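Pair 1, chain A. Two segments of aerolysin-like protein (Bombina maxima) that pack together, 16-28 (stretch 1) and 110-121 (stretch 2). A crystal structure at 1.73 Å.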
# COMPACT_ATOMS: atom_id res chain seq x y z
N SER A 16 10.42 5.86 2.13
CA SER A 16 10.87 4.51 2.43
C SER A 16 10.56 3.55 1.28
O SER A 16 9.52 3.64 0.63
CB SER A 16 10.17 4.06 3.71
OG SER A 16 10.63 2.79 4.13
N ASN A 17 11.51 2.67 0.98
CA ASN A 17 11.35 1.67 -0.07
C ASN A 17 12.07 0.42 0.41
O ASN A 17 13.29 0.45 0.55
CB ASN A 17 11.92 2.17 -1.40
CG ASN A 17 11.71 1.19 -2.56
OD1 ASN A 17 11.65 -0.02 -2.36
ND2 ASN A 17 11.57 1.73 -3.77
N GLU A 18 11.33 -0.66 0.68
CA GLU A 18 11.92 -1.86 1.26
C GLU A 18 11.25 -3.10 0.69
O GLU A 18 10.07 -3.09 0.33
CB GLU A 18 11.76 -1.90 2.78
CG GLU A 18 12.37 -0.73 3.54
CD GLU A 18 11.72 -0.53 4.89
OE1 GLU A 18 10.65 -1.13 5.12
OE2 GLU A 18 12.28 0.23 5.72
N VAL A 19 12.02 -4.18 0.62
CA VAL A 19 11.48 -5.51 0.38
C VAL A 19 11.39 -6.19 1.73
O VAL A 19 12.41 -6.45 2.39
CB VAL A 19 12.33 -6.32 -0.61
CG1 VAL A 19 11.70 -7.71 -0.80
CG2 VAL A 19 12.43 -5.58 -1.93
N VAL A 20 10.17 -6.46 2.17
CA VAL A 20 9.90 -6.93 3.53
C VAL A 20 9.70 -8.44 3.50
O VAL A 20 8.89 -8.95 2.72
CB VAL A 20 8.65 -6.23 4.10
CG1 VAL A 20 8.32 -6.75 5.49
CG2 VAL A 20 8.84 -4.70 4.10
N LYS A 21 10.42 -9.15 4.37
CA LYS A 21 10.15 -10.57 4.59
C LYS A 21 8.93 -10.67 5.50
O LYS A 21 9.00 -10.35 6.69
CB LYS A 21 11.36 -11.28 5.20
CG LYS A 21 11.11 -12.79 5.45
CD LYS A 21 12.37 -13.44 5.98
CE LYS A 21 12.18 -14.92 6.24
NZ LYS A 21 13.43 -15.52 6.79
N VAL A 22 7.81 -11.12 4.94
CA VAL A 22 6.58 -11.24 5.72
C VAL A 22 6.63 -12.47 6.62
O VAL A 22 6.18 -12.42 7.78
CB VAL A 22 5.37 -11.27 4.76
CG1 VAL A 22 4.09 -11.60 5.50
CG2 VAL A 22 5.25 -9.92 4.03
N ASP A 23 7.16 -13.58 6.12
CA ASP A 23 7.19 -14.83 6.88
C ASP A 23 8.05 -15.84 6.13
O ASP A 23 8.37 -15.65 4.95
CB ASP A 23 5.78 -15.40 7.12
CG ASP A 23 5.74 -16.38 8.29
OD1 ASP A 23 6.74 -16.48 9.02
OD2 ASP A 23 4.70 -17.04 8.48
N GLU A 24 8.40 -16.93 6.83
CA GLU A 24 8.99 -18.11 6.23
C GLU A 24 8.27 -19.35 6.75
O GLU A 24 7.80 -19.38 7.89
CB GLU A 24 10.49 -18.22 6.53
CG GLU A 24 10.82 -18.34 8.01
CD GLU A 24 12.28 -18.70 8.25
OE1 GLU A 24 13.13 -18.38 7.39
OE2 GLU A 24 12.58 -19.29 9.32
N MET A 25 8.15 -20.37 5.89
CA MET A 25 7.59 -21.67 6.27
C MET A 25 8.56 -22.75 5.81
O MET A 25 8.94 -22.77 4.63
CB MET A 25 6.21 -21.89 5.63
CG MET A 25 5.20 -20.76 5.83
SD MET A 25 3.68 -20.93 4.84
CE MET A 25 2.80 -22.14 5.81
N VAL A 26 8.95 -23.66 6.71
CA VAL A 26 9.95 -24.67 6.39
C VAL A 26 9.40 -26.08 6.60
O VAL A 26 8.56 -26.31 7.48
CB VAL A 26 11.25 -24.46 7.21
CG1 VAL A 26 11.06 -24.90 8.65
CG2 VAL A 26 12.39 -25.21 6.56
N ALA A 27 9.87 -27.02 5.77
CA ALA A 27 9.47 -28.42 5.88
C ALA A 27 10.55 -29.31 5.25
O ALA A 27 11.27 -28.89 4.34
CB ALA A 27 8.12 -28.67 5.19
N SER A 28 10.63 -30.56 5.74
CA SER A 28 11.65 -31.52 5.32
C SER A 28 11.02 -32.87 4.98
O SER A 28 10.01 -33.26 5.57
CB SER A 28 12.72 -31.71 6.40
OG SER A 28 13.45 -30.51 6.63
N LYS A 110 14.50 -30.64 1.88
CA LYS A 110 14.06 -29.62 2.83
C LYS A 110 13.56 -28.43 2.04
O LYS A 110 14.26 -27.93 1.14
CB LYS A 110 15.18 -29.19 3.78
CG LYS A 110 14.76 -28.13 4.79
CD LYS A 110 15.89 -27.81 5.76
CE LYS A 110 15.42 -26.91 6.89
NZ LYS A 110 15.45 -27.59 8.22
N LEU A 111 12.34 -27.99 2.33
CA LEU A 111 11.66 -26.96 1.56
C LEU A 111 11.47 -25.72 2.42
O LEU A 111 11.00 -25.81 3.55
CB LEU A 111 10.31 -27.47 1.05
CG LEU A 111 9.43 -26.53 0.24
CD1 LEU A 111 8.78 -27.28 -0.91
CD2 LEU A 111 8.38 -25.89 1.13
N ILE A 112 11.84 -24.56 1.87
CA ILE A 112 11.65 -23.27 2.52
C ILE A 112 10.83 -22.39 1.60
O ILE A 112 11.18 -22.21 0.43
CB ILE A 112 13.00 -22.59 2.84
CG1 ILE A 112 13.96 -23.58 3.52
CG2 ILE A 112 12.79 -21.37 3.70
CD1 ILE A 112 15.02 -24.13 2.59
N VAL A 113 9.73 -21.86 2.11
CA VAL A 113 8.97 -20.81 1.44
C VAL A 113 9.29 -19.49 2.13
O VAL A 113 9.05 -19.34 3.33
CB VAL A 113 7.46 -21.07 1.47
CG1 VAL A 113 6.76 -20.17 0.47
CG2 VAL A 113 7.14 -22.52 1.20
N ILE A 114 9.82 -18.53 1.36
CA ILE A 114 10.11 -17.19 1.84
C ILE A 114 9.09 -16.26 1.21
O ILE A 114 8.98 -16.20 -0.02
CB ILE A 114 11.54 -16.74 1.48
CG1 ILE A 114 12.57 -17.75 1.98
CG2 ILE A 114 11.80 -15.31 2.03
CD1 ILE A 114 12.73 -17.77 3.47
N LEU A 115 8.32 -15.57 2.04
CA LEU A 115 7.25 -14.69 1.58
C LEU A 115 7.69 -13.24 1.72
O LEU A 115 8.01 -12.80 2.83
CB LEU A 115 5.98 -14.96 2.39
CG LEU A 115 5.53 -16.41 2.18
CD1 LEU A 115 5.04 -17.04 3.47
CD2 LEU A 115 4.46 -16.47 1.12
N THR A 116 7.72 -12.50 0.61
CA THR A 116 8.16 -11.11 0.63
C THR A 116 7.17 -10.21 -0.10
O THR A 116 6.41 -10.66 -0.95
CB THR A 116 9.53 -10.91 -0.02
OG1 THR A 116 9.49 -11.38 -1.37
CG2 THR A 116 10.61 -11.62 0.75
N ARG A 117 7.21 -8.92 0.23
CA ARG A 117 6.49 -7.93 -0.56
C ARG A 117 7.21 -6.59 -0.49
O ARG A 117 7.94 -6.30 0.46
CB ARG A 117 5.03 -7.78 -0.11
CG ARG A 117 4.82 -7.20 1.25
CD ARG A 117 3.32 -7.07 1.56
NE ARG A 117 3.08 -6.91 2.99
CZ ARG A 117 1.92 -7.16 3.59
NH1 ARG A 117 0.87 -7.59 2.88
NH2 ARG A 117 1.79 -6.98 4.90
N ASN A 118 6.99 -5.77 -1.51
CA ASN A 118 7.50 -4.40 -1.51
C ASN A 118 6.60 -3.53 -0.66
O ASN A 118 5.38 -3.68 -0.66
CB ASN A 118 7.54 -3.83 -2.94
CG ASN A 118 8.54 -4.54 -3.84
OD1 ASN A 118 9.58 -5.01 -3.40
ND2 ASN A 118 8.21 -4.62 -5.13
N GLU A 119 7.22 -2.64 0.11
CA GLU A 119 6.48 -1.65 0.89
C GLU A 119 7.13 -0.30 0.61
O GLU A 119 8.36 -0.18 0.67
CB GLU A 119 6.48 -2.00 2.39
CG GLU A 119 5.83 -3.37 2.66
CD GLU A 119 5.49 -3.59 4.13
OE1 GLU A 119 5.90 -2.76 4.96
OE2 GLU A 119 4.83 -4.60 4.44
N ASN A 120 6.32 0.68 0.23
CA ASN A 120 6.85 1.94 -0.26
C ASN A 120 6.09 3.10 0.35
O ASN A 120 4.87 3.05 0.47
CB ASN A 120 6.76 2.05 -1.79
CG ASN A 120 7.63 1.06 -2.52
OD1 ASN A 120 8.78 1.36 -2.86
ND2 ASN A 120 7.08 -0.12 -2.80
N ILE A 121 6.81 4.17 0.69
CA ILE A 121 6.18 5.45 1.03
C ILE A 121 6.57 6.46 -0.03
O ILE A 121 7.75 6.61 -0.36
CB ILE A 121 6.58 5.93 2.44
CG1 ILE A 121 6.14 4.91 3.50
CG2 ILE A 121 5.93 7.27 2.74
CD1 ILE A 121 6.73 5.18 4.87
O HOH W 1 8.44 1.54 3.13
O HOH W 2 7.96 -1.15 5.71

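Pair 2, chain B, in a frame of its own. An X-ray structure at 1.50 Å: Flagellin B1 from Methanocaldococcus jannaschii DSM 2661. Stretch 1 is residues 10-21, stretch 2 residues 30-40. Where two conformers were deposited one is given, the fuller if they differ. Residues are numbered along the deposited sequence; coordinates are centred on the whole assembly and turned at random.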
# COMPACT_ATOMS: atom_id res chain seq x y z
N ALA B 10 13.53 -16.18 -9.55
CA ALA B 10 12.75 -15.11 -8.85
C ALA B 10 12.41 -13.98 -9.85
O ALA B 10 13.16 -13.02 -10.04
CB ALA B 10 13.51 -14.57 -7.63
N SER B 11 11.28 -14.17 -10.53
CA SER B 11 10.76 -13.20 -11.45
C SER B 11 9.83 -12.24 -10.73
O SER B 11 9.24 -12.58 -9.71
CB SER B 11 10.02 -13.93 -12.54
OG SER B 11 11.00 -14.66 -13.25
N GLY B 12 9.71 -11.05 -11.27
CA GLY B 12 8.77 -10.09 -10.70
C GLY B 12 8.84 -8.75 -11.39
O GLY B 12 9.57 -8.57 -12.36
N LEU B 13 8.02 -7.83 -10.91
CA LEU B 13 7.85 -6.48 -11.49
C LEU B 13 8.19 -5.38 -10.53
O LEU B 13 8.10 -5.55 -9.33
CB LEU B 13 6.42 -6.25 -11.87
CG LEU B 13 5.81 -7.26 -12.84
CD1 LEU B 13 4.36 -6.83 -13.08
CD2 LEU B 13 6.54 -7.28 -14.15
N MET B 14 8.72 -4.31 -11.08
CA MET B 14 9.13 -3.12 -10.35
C MET B 14 8.36 -1.93 -10.88
O MET B 14 8.33 -1.68 -12.10
CB MET B 14 10.62 -2.86 -10.53
CG MET B 14 11.15 -1.66 -9.75
SD MET B 14 12.94 -1.55 -10.01
CE MET B 14 13.18 -1.68 -11.78
N CYS B 15 7.84 -1.13 -9.98
CA CYS B 15 7.35 0.16 -10.35
C CYS B 15 8.49 1.14 -10.48
O CYS B 15 9.32 1.33 -9.55
CB CYS B 15 6.29 0.66 -9.33
SG CYS B 15 5.63 2.32 -9.66
N ILE B 16 8.56 1.76 -11.67
CA ILE B 16 9.58 2.77 -11.95
C ILE B 16 9.02 4.17 -12.10
O ILE B 16 9.65 5.01 -12.72
CB ILE B 16 10.43 2.35 -13.17
CG1 ILE B 16 9.58 2.07 -14.43
CG2 ILE B 16 11.24 1.13 -12.82
CD1 ILE B 16 10.34 2.10 -15.75
N GLY B 17 7.89 4.44 -11.48
CA GLY B 17 7.34 5.75 -11.45
C GLY B 17 5.85 5.77 -11.50
O GLY B 17 5.23 4.83 -11.99
N VAL B 18 5.27 6.82 -10.94
CA VAL B 18 3.86 7.11 -11.08
C VAL B 18 3.68 8.58 -11.41
O VAL B 18 4.25 9.44 -10.72
CB VAL B 18 3.02 6.75 -9.82
CG1 VAL B 18 1.54 6.99 -10.11
CG2 VAL B 18 3.29 5.29 -9.43
N THR B 19 2.88 8.87 -12.43
CA THR B 19 2.53 10.27 -12.72
C THR B 19 1.03 10.38 -12.60
O THR B 19 0.30 9.38 -12.67
CB THR B 19 2.96 10.73 -14.08
OG1 THR B 19 2.22 9.99 -15.02
CG2 THR B 19 4.43 10.52 -14.33
N GLY B 20 0.57 11.58 -12.30
CA GLY B 20 -0.86 11.88 -12.21
C GLY B 20 -1.20 13.04 -13.09
O GLY B 20 -0.40 13.95 -13.33
N HIS B 21 -2.45 13.04 -13.54
CA HIS B 21 -3.01 14.14 -14.27
C HIS B 21 -3.88 14.97 -13.35
O HIS B 21 -4.79 14.40 -12.73
CB HIS B 21 -3.94 13.62 -15.39
CG HIS B 21 -4.53 14.70 -16.22
ND1 HIS B 21 -5.76 15.25 -15.94
CD2 HIS B 21 -3.99 15.48 -17.20
CE1 HIS B 21 -5.99 16.25 -16.76
NE2 HIS B 21 -4.95 16.38 -17.56
N ASP B 30 -7.21 13.19 -11.50
CA ASP B 30 -8.29 12.34 -11.99
C ASP B 30 -7.78 11.06 -12.65
O ASP B 30 -8.54 10.15 -12.85
CB ASP B 30 -9.20 13.13 -12.94
CG ASP B 30 -8.49 13.54 -14.22
OD1 ASP B 30 -7.45 14.17 -14.09
OD2 ASP B 30 -8.93 13.22 -15.35
N LYS B 31 -6.50 11.01 -13.04
CA LYS B 31 -5.94 9.90 -13.74
C LYS B 31 -4.53 9.62 -13.26
O LYS B 31 -3.78 10.60 -12.87
CB LYS B 31 -5.91 10.11 -15.25
CG LYS B 31 -7.25 10.15 -15.97
CD LYS B 31 -7.00 10.44 -17.45
CE LYS B 31 -8.21 10.12 -18.24
NZ LYS B 31 -7.98 10.45 -19.69
N LEU B 32 -4.16 8.34 -13.24
CA LEU B 32 -2.81 7.86 -12.81
C LEU B 32 -2.19 7.09 -13.96
O LEU B 32 -2.88 6.37 -14.68
CB LEU B 32 -2.85 6.96 -11.57
CG LEU B 32 -3.43 7.59 -10.32
CD1 LEU B 32 -3.68 6.54 -9.28
CD2 LEU B 32 -2.51 8.69 -9.79
N ALA B 33 -0.88 7.15 -14.06
CA ALA B 33 -0.12 6.36 -14.99
C ALA B 33 1.00 5.69 -14.19
O ALA B 33 1.93 6.39 -13.66
CB ALA B 33 0.44 7.24 -16.12
N ILE B 34 0.92 4.34 -14.06
CA ILE B 34 1.86 3.60 -13.21
C ILE B 34 2.82 2.86 -14.09
O ILE B 34 2.42 1.93 -14.85
CB ILE B 34 1.11 2.63 -12.27
CG1 ILE B 34 0.10 3.42 -11.44
CG2 ILE B 34 2.07 1.77 -11.49
CD1 ILE B 34 -0.96 2.53 -10.79
N TYR B 35 4.08 3.25 -14.05
CA TYR B 35 5.09 2.66 -14.95
C TYR B 35 5.78 1.47 -14.30
O TYR B 35 6.13 1.50 -13.13
CB TYR B 35 6.14 3.66 -15.38
CG TYR B 35 5.54 4.81 -16.20
CD1 TYR B 35 4.90 5.88 -15.61
CD2 TYR B 35 5.69 4.85 -17.58
CE1 TYR B 35 4.35 6.92 -16.36
CE2 TYR B 35 5.14 5.88 -18.34
CZ TYR B 35 4.50 6.93 -17.73
OH TYR B 35 3.94 7.93 -18.52
N ILE B 36 5.82 0.40 -15.10
CA ILE B 36 6.22 -0.96 -14.69
C ILE B 36 7.31 -1.53 -15.63
O ILE B 36 7.22 -1.35 -16.83
CB ILE B 36 5.00 -1.89 -14.76
CG1 ILE B 36 3.89 -1.40 -13.78
CG2 ILE B 36 5.41 -3.33 -14.55
CD1 ILE B 36 4.27 -1.52 -12.31
N THR B 37 8.29 -2.22 -15.08
CA THR B 37 9.29 -2.95 -15.84
C THR B 37 9.63 -4.23 -15.07
O THR B 37 9.51 -4.25 -13.85
CB THR B 37 10.57 -2.11 -16.12
OG1 THR B 37 11.37 -2.70 -17.17
CG2 THR B 37 11.41 -1.98 -14.89
N PRO B 38 10.05 -5.28 -15.75
CA PRO B 38 10.45 -6.48 -14.97
C PRO B 38 11.68 -6.23 -14.09
O PRO B 38 12.56 -5.46 -14.45
CB PRO B 38 10.75 -7.53 -16.04
CG PRO B 38 9.95 -7.07 -17.25
CD PRO B 38 10.03 -5.55 -17.18
N ASN B 39 11.75 -6.96 -12.98
CA ASN B 39 12.99 -7.05 -12.20
C ASN B 39 14.13 -7.53 -13.12
O ASN B 39 13.94 -8.38 -13.94
CB ASN B 39 12.80 -7.96 -10.98
CG ASN B 39 11.78 -7.42 -9.97
OD1 ASN B 39 11.53 -6.21 -9.91
ND2 ASN B 39 11.18 -8.30 -9.18
N ALA B 40 15.33 -6.96 -12.99
CA ALA B 40 16.51 -7.50 -13.74
C ALA B 40 16.62 -8.99 -13.59
O ALA B 40 16.50 -9.50 -12.47
CB ALA B 40 17.79 -6.83 -13.24
O HOH W 3 9.08 -7.57 -7.60
O HOH W 4 3.21 10.40 -17.70

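Both pairs are antiparallel two-strand ladders interrupted by a beta bulge, and 14 central residues superpose with an RMSD of 0.3 Å over N, CA and C. The angle between strand directions is 169° in pair 1 and 143° in pair 2.

The bulge is the shared feature. In pair 1 the carbonyl of Leu115(A) receives two amides: Val22(A) N lies 2.7 Å from Leu115(A) O, and Asp23(A) N reaches the same Leu115(A) O at 3.5 Å, a weak bond. The return bond, Leu115(A) N to Asp23(A) O, is 2.9 Å. In pair 2 the first and last of these recur, Ile16(B) N to Tyr35(B) O at 2.8 Å and Tyr35(B) N to Gly17(B) O at 2.8 Å, whereas the weak second amide bond has no counterpart. One extra residue is thus accommodated between successive pairings, Val22(A) matching Ile16(B) with CA atoms 0.1 Å apart. Their side chains meet matched partners: Val22(A) CB is 4.4 Å from Leu115(A) CB and Val22(A) CG2 3.9 Å from Arg117(A) NE, while Ile16(B) CG1 is 3.9 Å from Tyr35(B) CB and Ile16(B) CG2 3.7 Å from Thr37(B) CG2.

The next position, Asp23(A) and Gly17(B), differs in backbone angles and in what its amide bonds to. Asp23(A) has phi/psi of -171/167, open to a side chain, and its CB lies 4.1 Å from Leu115(A) CD1. Gly17(B) has 145/153, where a CB would be jammed against the preceding carbonyl oxygen; its amide N instead bonds to Cys15(B) SG at 3.6 Å.

Opposite the bulge, Leu115(A) and Tyr35(B) have the largest area covered by the facing stretch, 87 and 82 Å². Both have chi1 in m, and their side-chain centres differ by 1.4 Å. Leucine fills the space with a branched end: Leu115(A) CD1 is 4.3 Å from Met25(A) SD. Tyrosine uses a flat ring, with Gly17(B) O and Thr19(B) OG1 at its edge, the latter 4.0 Å from Tyr35(B) CE1. Water 4 links Tyr35(B) OH (2.7 Å) to Thr19(B) OG1 (2.9 Å). Met25(A) and Thr19(B) are matched, so the same site pairs sulfur with leucine in one ladder and a hydroxyl with tyrosine in the other.

On this face, Val113(A) and Ala33(B) also match. Met25(A) CB is 4.4 Å from Val113(A) CB, whereas Thr19(B) OG1 approaches Ala33(B) CB to 3.5 Å. Farther along, Val20(A) and Met14(B) face Arg117(A) and Thr37(B). Val20(A) CG2 lies 3.5 Å from Glu119(A) CD, and Arg117(A) NE forms a salt bridge with Glu119(A) OE2 at 3.2 Å; Met14(B) CE is 3.6 Å from Thr37(B) CG2.

On the face carrying Ile114(A) and Ile34(B), whose side-chain centres lie 0.4 Å apart, polarity differs at two matched positions. Lys21(A) NZ forms a salt bridge with Glu24(A) OE1 at 2.9 Å, and aliphatic parts of both residues contact the isoleucine: Ile114(A) CD1 lies 4.0 Å from Lys21(A) CE and 3.8 Å from Glu24(A) CB. The matched Cys15(B) and Val18(B) are buried and apolar, with Cys15(B) SG 4.0 Å from Ile34(B) CG2 and Val18(B) CG1 4.1 Å from Ile34(B) CG1.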